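Long-range contacts in membrane-anchored mycosin mycp1 (PDB 4HVL), which serves as a membrane-anchored, subtilisin-like serine protease, an essential component of the type VII (ESX-1) secretion system of mycobacteria: residues S76-A81 against T287-G292; A110-P115 against A126-L131; Q240-I245 against S273-G278; S268-S273 against P282-T287. All blocks are in the same frame, centred on the assembly; numbering follows the deposited sequence.

How the contacts relate
All four contacts lie in the subtilase-family part of the chain. Contacts 1 and 2, centres about 7 Å apart, touch through Arg78, whose O lies 2.8 Å from Arg112 N, probably as a hydrogen bond. Contacts 3 and 4 share Ser273, with centres about 17 Å apart, and meet where Met272 packs on Thr244 and Val277. Thr287 is common to contacts 1 and 4, centres about 21 Å apart. Contact 3 lies about 34 Å from contact 1, centre to centre. Side chain to side chain, Tyr291 is about 7 Å from His101, Ile128 about 9 Å from Asp70 and Ala283 about 8 Å from Ser312, the predicted charge relay; His101 and Ser312 hold a zinc ion.

Contact 1. Residues S76-A81 against T287-G292; sequences SPRVPA and TALGYG
Arg78 and Leu289 each start with CG anti to the carbonyl carbon (chi1 -73° and -53°), and the arginine then bends at chi3 (79°), which brings NE back to the leucine. The two side chains cross at about a right angle. Leu289 CD1 sits over one face of the guanidinium, toward its rim, 3.6 Å from Arg78 NE. Its twin CD2 stands 3.9 Å from Arg78 CZ. Beside them, Val79 CG2 meets Leu289 CD1 at 4.0 Å, and Val79 also rests on Ala106 and Ser107 of helix 102-110.

At the other end, Ser76 OG accepts from Val79 N (3.2 Å), an ST motif within 76-79. The same hydroxyl donates to a water at 2.7 Å, which donates to Gly290 O. A second water accepts from Arg78 N and donates to Gly292 O, while CB of Ser76 lies against the Gly292 backbone.

The contact thus ties the loop between strands 65-70 and 82-86 to the end of strand 288-289 without a direct hydrogen bond: Leu289 lies over part of one face of the guanidinium, while Arg78 NH1 forms a salt bridge with Asp117 and Arg78 NE bonds to Arg112 O, and water carries the polar link.

Contact 2. Residues A110-P115 against A126-L131; sequences AGRGAP and ARILSL
Arg112 and Ala126 make the polar half of this contact. The arginine presents its outer end, NH1 and NH2 together, to the single oxygen of Ala126, with hydrogen bonds to that O of 3.0 Å from NH1 and 3.2 Å from NH2, the second more bent (139° at the hydrogen). Ala126 O lies close to the guanidinium plane, but the carbonyl receives the two donors differently: NH1 is in the carbonyl plane, whereas NH2 stands above it, 43° out. NH1 makes a further hydrogen bond within its own segment, to Ala110 O at 2.8 Å, again near the guanidinium plane. A bend at chi2 (65°) turns CD out of line with the start of the side chain. Pro80 also packs on the arginine.

The apolar half is small and close. Ala110 CB touches Ile128 CD1 at 3.6 Å and lies 4.2 Å from Ala126 CB. Ile128 CD1 also comes within 4.1 Å of Arg112 NH1. Ile128 packs further on Val68 of the adjacent strand 65-70 and on Ala81.

The joint links the chain leaving helix 102-110 to the start of strand 127-132, a strand of the parallel sheet at the core of the subtilisin fold. One guanidinium serves two backbone carbonyls, Ala110 O and Ala126 O, so the end of helix 102-110 and the strand's start are held together by the same positive group, beside the Ala110-Ile128 methyl contact.

Contact 3. Residues Q240-I245 against S273-G278; sequences QQVQTI and SGPWVG
Trp276 reaches across to Val242, Thr244 and Ile245 with the far edge of its indole. From CB, which points toward 240-245, a chi1 of 44° puts CG between the backbone N and the carbonyl carbon. The indole lies beneath its own turn: Gly274 CA stands 3.9 Å above the ring plane, toward the rim and nearest CE2, and Pro275 CD stands on the same face, over the benzo ring beside CE3, 3.6 Å above the plane. Gly274 to Val277 form a type I beta turn, closed by a weak Val277 N to Gly274 O bond, and it leads into strand 277-282, the last strand of the parallel sheet of the subtilisin fold.

Farther out, CZ2 and CH2 turn their edge to Thr244 O, which lies in the ring plane 3.4 Å from CH2. CH2 also meets Val242 CG1 at 4.1 Å, the two side chains tip to tip, while CZ3 lies 4.3 Å from Ile245 CD1. The other valine branch, CG2, is pressed against Pro275 CD at 3.5 Å, tighter than usual for carbons. Trp239 joins Trp276 edge-to-face, and Ile245 packs on Tyr185 of the partner strand 183-186.

Contact 4. Residues S268-S273 against P282-T287; sequences SNFSMS and PAENIT. With ACT (acetate ion), chain L.
Phe270 turns the edge of its ring to the backbone and side chain of 283-284. Its CZ points at Ala283 O, 3.5 Å away and near the ring plane, and CE2 lies 3.9 Å from Glu284 CG, also at the edge. Glu284 CG thus lies at the rim, and the carboxylate plane is turned 62° from the ring. One face of the phenyl is taken by Ser268 CB, 3.6 Å above the plane and toward the rim.

Ser268 to Ser271 form a type I beta turn, with Ser271 N bonded to Ser268 O. The turn belongs to the connection between the parallel strands 256-261 and 277-282 of the subtilisin-like sheet, and 282-287 is the chain leaving the second of them. Backbone bonds of Ser268 to Gly260 and Ala283 to Ile261 tie both segments to strand 256-261.

Across the contact Ser268 OG donates to Glu284 OE2 at 2.7 Å, taking the anti lone pair, away from the other oxygen. The glutamate chain is extended beyond CG (chi2 171°), which carries CD out toward the serine. A water bound to Asn269 N at 3.0 Å donates to the same OE2, giving that oxygen two donors. Farther along, Asn285 ND2 makes a weak hydrogen bond, 3.3 Å, to OXT of an acetate probably left from crystallisation.

Contact 1. Residues S76-A81 against T287-G292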
loop_
_atom_site.group_PDB
_atom_site.type_symbol
_atom_site.label_atom_id
_atom_site.label_comp_id
_atom_site.label_asym_id
_atom_site.label_seq_id
_atom_site.Cartn_x
_atom_site.Cartn_y
_atom_site.Cartn_z
ATOM N N SER A 76 -14.547 11.855 -6.630
ATOM C CA SER A 76 -15.123 12.281 -7.896
ATOM C C SER A 76 -15.898 11.122 -8.453
ATOM O O SER A 76 -15.769 9.993 -7.943
ATOM C CB SER A 76 -14.020 12.675 -8.885
ATOM O OG SER A 76 -13.246 11.539 -9.282
ATOM N N PRO A 77 -16.678 11.364 -9.529
ATOM C CA PRO A 77 -17.392 10.227 -10.066
ATOM C C PRO A 77 -16.467 9.082 -10.493
ATOM O O PRO A 77 -16.850 7.924 -10.309
ATOM C CB PRO A 77 -18.187 10.819 -11.247
ATOM C CG PRO A 77 -18.383 12.267 -10.889
ATOM C CD PRO A 77 -17.151 12.648 -10.082
ATOM N N ARG A 78 -15.267 9.377 -11.014
ATOM C CA ARG A 78 -14.338 8.316 -11.418
ATOM C C ARG A 78 -13.574 7.662 -10.285
ATOM O O ARG A 78 -13.093 6.541 -10.458
ATOM C CB ARG A 78 -13.361 8.799 -12.481
ATOM C CG ARG A 78 -14.044 8.960 -13.829
ATOM C CD ARG A 78 -13.055 9.368 -14.892
ATOM N NE ARG A 78 -12.263 8.237 -15.382
ATOM C CZ ARG A 78 -11.313 8.345 -16.299
ATOM N NH1 ARG A 78 -11.028 9.535 -16.834
ATOM N NH2 ARG A 78 -10.662 7.268 -16.699
ATOM N N VAL A 79 -13.471 8.350 -9.142
ATOM C CA VAL A 79 -12.867 7.789 -7.921
ATOM C C VAL A 79 -13.859 8.058 -6.783
ATOM O O VAL A 79 -13.660 8.977 -6.001
ATOM C CB VAL A 79 -11.499 8.432 -7.606
ATOM C CG1 VAL A 79 -10.742 7.626 -6.548
ATOM C CG2 VAL A 79 -10.650 8.537 -8.869
ATOM N N PRO A 80 -14.993 7.321 -6.762
ATOM C CA PRO A 80 -16.115 7.652 -5.876
ATOM C C PRO A 80 -15.920 7.155 -4.448
ATOM O O PRO A 80 -16.713 6.360 -3.940
ATOM C CB PRO A 80 -17.305 6.953 -6.551
ATOM C CG PRO A 80 -16.693 5.763 -7.192
ATOM C CD PRO A 80 -15.358 6.243 -7.703
ATOM N N ALA A 81 -14.874 7.639 -3.798
ATOM C CA ALA A 81 -14.523 7.183 -2.468
ATOM C C ALA A 81 -15.526 7.598 -1.399
ATOM O O ALA A 81 -16.203 8.604 -1.535
ATOM C CB ALA A 81 -13.138 7.691 -2.093
ATOM N N THR A 287 0.472 6.256 -14.467
ATOM C CA THR A 287 -0.654 7.117 -14.816
ATOM C C THR A 287 -1.774 6.790 -13.859
ATOM O O THR A 287 -2.032 5.616 -13.563
ATOM C CB THR A 287 -1.085 6.855 -16.252
ATOM O OG1 THR A 287 0.004 7.207 -17.110
ATOM C CG2 THR A 287 -2.326 7.653 -16.636
ATOM N N ALA A 288 -2.424 7.828 -13.355
ATOM C CA ALA A 288 -3.500 7.656 -12.404
ATOM C C ALA A 288 -4.520 8.767 -12.657
ATOM O O ALA A 288 -4.433 9.471 -13.689
ATOM C CB ALA A 288 -2.920 7.701 -10.988
ATOM N N LEU A 289 -5.502 8.901 -11.773
ATOM C CA LEU A 289 -6.467 9.997 -11.820
ATOM C C LEU A 289 -6.316 10.945 -10.642
ATOM O O LEU A 289 -5.939 10.544 -9.535
ATOM C CB LEU A 289 -7.904 9.461 -11.834
ATOM C CG LEU A 289 -8.270 8.420 -12.912
ATOM C CD1 LEU A 289 -9.742 8.021 -12.766
ATOM C CD2 LEU A 289 -7.969 8.957 -14.298
ATOM N N GLY A 290 -6.625 12.209 -10.892
ATOM C CA GLY A 290 -6.537 13.256 -9.884
ATOM C C GLY A 290 -7.865 13.552 -9.209
ATOM O O GLY A 290 -8.810 12.737 -9.240
ATOM N N TYR A 291 -7.936 14.750 -8.629
ATOM C CA TYR A 291 -9.039 15.155 -7.777
ATOM C C TYR A 291 -10.359 15.341 -8.528
ATOM O O TYR A 291 -11.408 15.416 -7.903
ATOM C CB TYR A 291 -8.707 16.464 -7.041
ATOM C CG TYR A 291 -7.429 16.462 -6.203
ATOM C CD1 TYR A 291 -6.893 15.271 -5.684
ATOM C CD2 TYR A 291 -6.778 17.659 -5.893
ATOM C CE1 TYR A 291 -5.727 15.269 -4.918
ATOM C CE2 TYR A 291 -5.623 17.660 -5.122
ATOM C CZ TYR A 291 -5.091 16.460 -4.647
ATOM O OH TYR A 291 -3.958 16.464 -3.857
ATOM N N GLY A 292 -10.301 15.452 -9.851
ATOM C CA GLY A 292 -11.518 15.572 -10.656
ATOM C C GLY A 292 -11.782 14.304 -11.463
ATOM O O GLY A 292 -12.699 14.266 -12.251
HETATM O O HOH W 1 -11.085 11.813 -7.761
HETATM O O HOH W 2 -14.645 11.980 -12.311
#

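Contact 2. Residues A110-P115 against A126-L131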
loop_
_atom_site.group_PDB
_atom_site.type_symbol
_atom_site.label_atom_id
_atom_site.label_comp_id
_atom_site.label_asym_id
_atom_site.label_seq_id
_atom_site.Cartn_x
_atom_site.Cartn_y
_atom_site.Cartn_z
ATOM N N ALA A 110 -9.372 1.166 -8.148
ATOM C CA ALA A 110 -10.790 1.113 -8.507
ATOM C C ALA A 110 -11.288 2.262 -9.378
ATOM O O ALA A 110 -12.490 2.474 -9.489
ATOM C CB ALA A 110 -11.618 1.007 -7.238
ATOM N N GLY A 111 -10.384 2.974 -10.037
ATOM C CA GLY A 111 -10.782 4.079 -10.888
ATOM C C GLY A 111 -11.680 3.627 -12.026
ATOM O O GLY A 111 -11.418 2.612 -12.663
ATOM N N ARG A 112 -12.742 4.374 -12.271
ATOM C CA ARG A 112 -13.644 4.082 -13.379
ATOM C C ARG A 112 -13.088 4.516 -14.736
ATOM O O ARG A 112 -12.254 5.413 -14.827
ATOM C CB ARG A 112 -15.002 4.753 -13.137
ATOM C CG ARG A 112 -15.939 3.930 -12.272
ATOM C CD ARG A 112 -15.413 3.764 -10.868
ATOM N NE ARG A 112 -16.466 3.278 -9.994
ATOM C CZ ARG A 112 -16.279 2.606 -8.868
ATOM N NH1 ARG A 112 -15.057 2.349 -8.402
ATOM N NH2 ARG A 112 -17.350 2.224 -8.176
ATOM N N GLY A 113 -13.591 3.890 -15.797
ATOM C CA GLY A 113 -13.197 4.241 -17.169
ATOM C C GLY A 113 -13.887 5.507 -17.659
ATOM O O GLY A 113 -14.788 6.034 -16.997
ATOM N N ALA A 114 -13.423 6.009 -18.799
ATOM C CA ALA A 114 -14.040 7.127 -19.495
ATOM C C ALA A 114 -13.763 6.971 -20.990
ATOM O O ALA A 114 -12.710 6.471 -21.367
ATOM C CB ALA A 114 -13.440 8.430 -19.022
ATOM N N PRO A 115 -14.695 7.421 -21.850
ATOM C CA PRO A 115 -14.461 7.296 -23.281
ATOM C C PRO A 115 -13.364 8.236 -23.827
ATOM O O PRO A 115 -12.916 8.053 -24.961
ATOM C CB PRO A 115 -15.839 7.629 -23.896
ATOM C CG PRO A 115 -16.476 8.526 -22.902
ATOM C CD PRO A 115 -15.946 8.143 -21.546
ATOM N N ALA A 126 -15.396 -1.760 -7.768
ATOM C CA ALA A 126 -15.262 -1.904 -6.324
ATOM C C ALA A 126 -15.685 -0.620 -5.615
ATOM O O ALA A 126 -15.576 0.461 -6.183
ATOM C CB ALA A 126 -13.835 -2.263 -5.964
ATOM N N ARG A 127 -16.168 -0.736 -4.388
ATOM C CA ARG A 127 -16.277 0.449 -3.527
ATOM C C ARG A 127 -14.900 0.778 -2.942
ATOM O O ARG A 127 -14.058 -0.110 -2.794
ATOM C CB ARG A 127 -17.268 0.231 -2.392
ATOM C CG ARG A 127 -18.719 0.344 -2.821
ATOM C CD ARG A 127 -19.678 -0.146 -1.737
ATOM N NE ARG A 127 -19.876 0.821 -0.653
ATOM C CZ ARG A 127 -19.553 0.642 0.636
ATOM N NH1 ARG A 127 -18.972 -0.482 1.068
ATOM N NH2 ARG A 127 -19.807 1.606 1.518
ATOM N N ILE A 128 -14.695 2.049 -2.607
ATOM C CA ILE A 128 -13.453 2.549 -2.015
ATOM C C ILE A 128 -13.784 3.274 -0.709
ATOM O O ILE A 128 -14.576 4.225 -0.719
ATOM C CB ILE A 128 -12.819 3.605 -2.945
ATOM C CG1 ILE A 128 -12.441 2.996 -4.287
ATOM C CG2 ILE A 128 -11.620 4.286 -2.297
ATOM C CD1 ILE A 128 -12.663 3.969 -5.432
ATOM N N LEU A 129 -13.191 2.831 0.395
ATOM C CA LEU A 129 -13.248 3.567 1.663
ATOM C C LEU A 129 -11.889 4.225 1.878
ATOM O O LEU A 129 -10.855 3.542 1.763
ATOM C CB LEU A 129 -13.548 2.622 2.811
ATOM C CG LEU A 129 -14.805 1.788 2.600
ATOM C CD1 LEU A 129 -15.021 0.861 3.784
ATOM C CD2 LEU A 129 -16.023 2.677 2.375
ATOM N N SER A 130 -11.884 5.533 2.143
ATOM C CA SER A 130 -10.634 6.296 2.321
ATOM C C SER A 130 -10.333 6.611 3.792
ATOM O O SER A 130 -11.096 7.297 4.470
ATOM C CB SER A 130 -10.673 7.607 1.518
ATOM O OG SER A 130 -9.484 8.385 1.715
ATOM N N LEU A 131 -9.201 6.111 4.265
ATOM C CA LEU A 131 -8.701 6.417 5.605
ATOM C C LEU A 131 -7.419 7.203 5.432
ATOM O O LEU A 131 -6.474 6.723 4.777
ATOM C CB LEU A 131 -8.385 5.144 6.373
ATOM C CG LEU A 131 -9.530 4.206 6.734
ATOM C CD1 LEU A 131 -9.885 3.273 5.569
ATOM C CD2 LEU A 131 -9.146 3.384 7.959
#

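Contact 3. Residues Q240-I245 against S273-G278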
loop_
_atom_site.group_PDB
_atom_site.type_symbol
_atom_site.label_atom_id
_atom_site.label_comp_id
_atom_site.label_asym_id
_atom_site.label_seq_id
_atom_site.Cartn_x
_atom_site.Cartn_y
_atom_site.Cartn_z
ATOM N N GLN A 240 18.692 -12.464 9.260
ATOM C CA GLN A 240 19.857 -12.040 10.044
ATOM C C GLN A 240 20.706 -10.951 9.385
ATOM O O GLN A 240 21.583 -10.426 10.019
ATOM C CB GLN A 240 20.736 -13.244 10.397
ATOM C CG GLN A 240 19.999 -14.361 11.131
ATOM C CD GLN A 240 19.044 -13.826 12.182
ATOM O OE1 GLN A 240 19.400 -12.971 12.994
ATOM N NE2 GLN A 240 17.805 -14.280 12.129
ATOM N N GLN A 241 20.418 -10.610 8.135
ATOM C CA GLN A 241 21.106 -9.532 7.406
ATOM C C GLN A 241 20.297 -8.240 7.448
ATOM O O GLN A 241 20.746 -7.213 6.972
ATOM C CB GLN A 241 21.315 -9.951 5.946
ATOM C CG GLN A 241 21.944 -11.331 5.786
ATOM C CD GLN A 241 23.292 -11.391 6.456
ATOM O OE1 GLN A 241 24.048 -10.423 6.413
ATOM N NE2 GLN A 241 23.613 -12.533 7.065
ATOM N N VAL A 242 19.102 -8.290 8.017
ATOM C CA VAL A 242 18.228 -7.113 8.062
ATOM C C VAL A 242 18.799 -6.043 8.985
ATOM O O VAL A 242 19.256 -6.358 10.094
ATOM C CB VAL A 242 16.821 -7.493 8.560
ATOM C CG1 VAL A 242 16.009 -6.250 8.931
ATOM C CG2 VAL A 242 16.120 -8.345 7.522
ATOM N N GLN A 243 18.763 -4.793 8.524
ATOM C CA GLN A 243 19.077 -3.621 9.360
ATOM C C GLN A 243 17.864 -2.705 9.588
ATOM O O GLN A 243 17.784 -2.025 10.620
ATOM C CB GLN A 243 20.180 -2.796 8.702
ATOM C CG GLN A 243 21.414 -3.613 8.360
ATOM C CD GLN A 243 22.413 -2.847 7.509
ATOM O OE1 GLN A 243 22.073 -1.838 6.857
ATOM N NE2 GLN A 243 23.654 -3.328 7.495
ATOM N N THR A 244 16.962 -2.655 8.604
ATOM C CA THR A 244 15.804 -1.775 8.632
ATOM C C THR A 244 14.499 -2.586 8.649
ATOM O O THR A 244 14.218 -3.344 7.732
ATOM C CB THR A 244 15.827 -0.820 7.424
ATOM O OG1 THR A 244 17.033 -0.062 7.449
ATOM C CG2 THR A 244 14.649 0.151 7.441
ATOM N N ILE A 245 13.742 -2.456 9.732
ATOM C CA ILE A 245 12.399 -3.002 9.817
ATOM C C ILE A 245 11.470 -2.058 9.046
ATOM O O ILE A 245 11.562 -0.833 9.205
ATOM C CB ILE A 245 11.935 -3.105 11.292
ATOM C CG1 ILE A 245 12.862 -4.038 12.089
ATOM C CG2 ILE A 245 10.469 -3.530 11.403
ATOM C CD1 ILE A 245 13.033 -5.414 11.469
ATOM N N SER A 273 13.833 -3.794 0.111
ATOM C CA SER A 273 13.906 -5.241 0.106
ATOM C C SER A 273 13.832 -5.761 1.521
ATOM O O SER A 273 14.262 -5.088 2.477
ATOM C CB SER A 273 15.239 -5.724 -0.522
ATOM O OG SER A 273 16.336 -5.488 0.356
ATOM N N GLY A 274 13.345 -6.989 1.652
ATOM C CA GLY A 274 13.476 -7.714 2.897
ATOM C C GLY A 274 12.952 -9.138 2.858
ATOM O O GLY A 274 12.321 -9.550 1.865
ATOM N N PRO A 275 13.161 -9.882 3.961
ATOM C CA PRO A 275 12.703 -11.268 4.013
ATOM C C PRO A 275 11.180 -11.438 3.912
ATOM O O PRO A 275 10.713 -12.555 3.711
ATOM C CB PRO A 275 13.231 -11.773 5.365
ATOM C CG PRO A 275 13.395 -10.563 6.206
ATOM C CD PRO A 275 13.706 -9.422 5.256
ATOM N N TRP A 276 10.439 -10.327 3.997
ATOM C CA TRP A 276 8.970 -10.328 4.086
ATOM C C TRP A 276 8.272 -9.974 2.772
ATOM O O TRP A 276 7.064 -10.085 2.670
ATOM C CB TRP A 276 8.516 -9.343 5.186
ATOM C CG TRP A 276 9.282 -8.036 5.096
ATOM C CD1 TRP A 276 9.164 -7.092 4.123
ATOM C CD2 TRP A 276 10.337 -7.591 5.960
ATOM N NE1 TRP A 276 10.042 -6.082 4.331
ATOM C CE2 TRP A 276 10.774 -6.346 5.462
ATOM C CE3 TRP A 276 10.915 -8.102 7.118
ATOM C CZ2 TRP A 276 11.781 -5.602 6.069
ATOM C CZ3 TRP A 276 11.915 -7.362 7.745
ATOM C CH2 TRP A 276 12.339 -6.111 7.212
ATOM N N VAL A 277 9.019 -9.551 1.760
ATOM C CA VAL A 277 8.408 -9.174 0.476
ATOM C C VAL A 277 7.870 -10.455 -0.202
ATOM O O VAL A 277 8.582 -11.453 -0.270
ATOM C CB VAL A 277 9.432 -8.450 -0.435
ATOM C CG1 VAL A 277 8.816 -8.099 -1.790
ATOM C CG2 VAL A 277 9.968 -7.212 0.247
ATOM N N GLY A 278 6.620 -10.417 -0.671
ATOM C CA GLY A 278 5.923 -11.584 -1.242
ATOM C C GLY A 278 5.643 -11.520 -2.741
ATOM O O GLY A 278 5.473 -12.544 -3.397
#

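Contact 4. Residues S268-S273 against P282-T287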
loop_
_atom_site.group_PDB
_atom_site.type_symbol
_atom_site.label_atom_id
_atom_site.label_comp_id
_atom_site.label_asym_id
_atom_site.label_seq_id
_atom_site.Cartn_x
_atom_site.Cartn_y
_atom_site.Cartn_z
ATOM N N SER A 268 12.519 -1.964 -8.998
ATOM C CA SER A 268 12.729 -0.532 -8.832
ATOM C C SER A 268 13.832 -0.302 -7.800
ATOM O O SER A 268 13.827 -0.932 -6.728
ATOM C CB SER A 268 11.436 0.127 -8.324
ATOM O OG SER A 268 10.313 -0.083 -9.185
ATOM N N ASN A 269 14.744 0.631 -8.079
ATOM C CA ASN A 269 15.874 0.869 -7.168
ATOM C C ASN A 269 15.539 1.545 -5.852
ATOM O O ASN A 269 16.344 1.553 -4.933
ATOM C CB ASN A 269 17.022 1.617 -7.864
ATOM C CG ASN A 269 16.636 3.000 -8.365
ATOM O OD1 ASN A 269 15.529 3.497 -8.146
ATOM N ND2 ASN A 269 17.562 3.626 -9.071
ATOM N N PHE A 270 14.338 2.086 -5.738
ATOM C CA PHE A 270 13.887 2.630 -4.473
ATOM C C PHE A 270 13.089 1.610 -3.640
ATOM O O PHE A 270 12.699 1.903 -2.514
ATOM C CB PHE A 270 13.038 3.874 -4.725
ATOM C CG PHE A 270 11.912 3.646 -5.677
ATOM C CD1 PHE A 270 10.746 3.006 -5.258
ATOM C CD2 PHE A 270 12.014 4.062 -7.007
ATOM C CE1 PHE A 270 9.695 2.803 -6.142
ATOM C CE2 PHE A 270 10.971 3.848 -7.893
ATOM C CZ PHE A 270 9.816 3.212 -7.462
ATOM N N SER A 271 12.835 0.423 -4.176
ATOM C CA SER A 271 11.943 -0.526 -3.495
ATOM C C SER A 271 12.702 -1.162 -2.328
ATOM O O SER A 271 13.784 -1.699 -2.512
ATOM C CB SER A 271 11.449 -1.597 -4.469
ATOM O OG SER A 271 10.346 -2.316 -3.954
ATOM N N MET A 272 12.137 -1.069 -1.132
ATOM C CA MET A 272 12.751 -1.624 0.077
ATOM C C MET A 272 12.670 -3.150 0.078
ATOM O O MET A 272 11.580 -3.732 0.063
ATOM C CB MET A 272 12.049 -1.075 1.335
ATOM C CG MET A 272 12.548 0.297 1.780
ATOM S SD MET A 272 14.256 0.310 2.406
ATOM C CE MET A 272 14.081 -0.833 3.762
ATOM N N SER A 273 13.833 -3.794 0.111
ATOM C CA SER A 273 13.906 -5.241 0.106
ATOM C C SER A 273 13.832 -5.761 1.521
ATOM O O SER A 273 14.262 -5.088 2.477
ATOM C CB SER A 273 15.239 -5.724 -0.522
ATOM O OG SER A 273 16.336 -5.488 0.356
ATOM N N PRO A 282 3.818 -2.941 -10.911
ATOM C CA PRO A 282 4.357 -1.696 -11.446
ATOM C C PRO A 282 4.354 -0.564 -10.415
ATOM O O PRO A 282 3.374 -0.386 -9.685
ATOM C CB PRO A 282 3.409 -1.386 -12.582
ATOM C CG PRO A 282 3.020 -2.739 -13.073
ATOM C CD PRO A 282 2.779 -3.480 -11.791
ATOM N N ALA A 283 5.453 0.174 -10.374
ATOM C CA ALA A 283 5.681 1.204 -9.357
ATOM C C ALA A 283 6.371 2.468 -9.902
ATOM O O ALA A 283 6.689 3.367 -9.124
ATOM C CB ALA A 283 6.520 0.597 -8.241
ATOM N N GLU A 284 6.591 2.540 -11.217
ATOM C CA GLU A 284 7.297 3.661 -11.846
ATOM C C GLU A 284 6.495 4.171 -13.050
ATOM O O GLU A 284 5.756 3.414 -13.685
ATOM C CB GLU A 284 8.687 3.221 -12.343
ATOM C CG GLU A 284 9.617 2.641 -11.294
ATOM C CD GLU A 284 10.878 2.038 -11.907
ATOM O OE1 GLU A 284 11.329 2.499 -12.987
ATOM O OE2 GLU A 284 11.411 1.080 -11.326
ATOM N N ASN A 285 6.649 5.464 -13.353
ATOM C CA ASN A 285 6.066 6.062 -14.567
ATOM C C ASN A 285 4.581 5.741 -14.654
ATOM O O ASN A 285 4.056 5.303 -15.694
ATOM C CB ASN A 285 6.840 5.595 -15.811
ATOM C CG ASN A 285 8.296 6.041 -15.803
ATOM O OD1 ASN A 285 9.212 5.224 -15.713
ATOM N ND2 ASN A 285 8.517 7.339 -15.914
ATOM N N ILE A 286 3.912 5.979 -13.527
ATOM C CA ILE A 286 2.518 5.607 -13.329
ATOM C C ILE A 286 1.575 6.706 -13.879
ATOM O O ILE A 286 1.877 7.910 -13.831
ATOM C CB ILE A 286 2.249 5.318 -11.826
ATOM C CG1 ILE A 286 3.045 4.098 -11.341
ATOM C CG2 ILE A 286 0.767 5.130 -11.521
ATOM C CD1 ILE A 286 2.814 2.830 -12.130
ATOM N N THR A 287 0.472 6.256 -14.467
ATOM C CA THR A 287 -0.654 7.117 -14.816
ATOM C C THR A 287 -1.774 6.790 -13.859
ATOM O O THR A 287 -2.032 5.616 -13.563
ATOM C CB THR A 287 -1.085 6.855 -16.252
ATOM O OG1 THR A 287 0.004 7.207 -17.110
ATOM C CG2 THR A 287 -2.326 7.653 -16.636
HETATM C C ACT L . 5.399 9.113 -17.709
HETATM O O ACT L . 4.267 8.822 -18.200
HETATM O OXT ACT L . 5.679 9.008 -16.477
HETATM C CH3 ACT L . 6.456 9.598 -18.661
HETATM O O HOH W 3 14.376 1.945 -10.794
#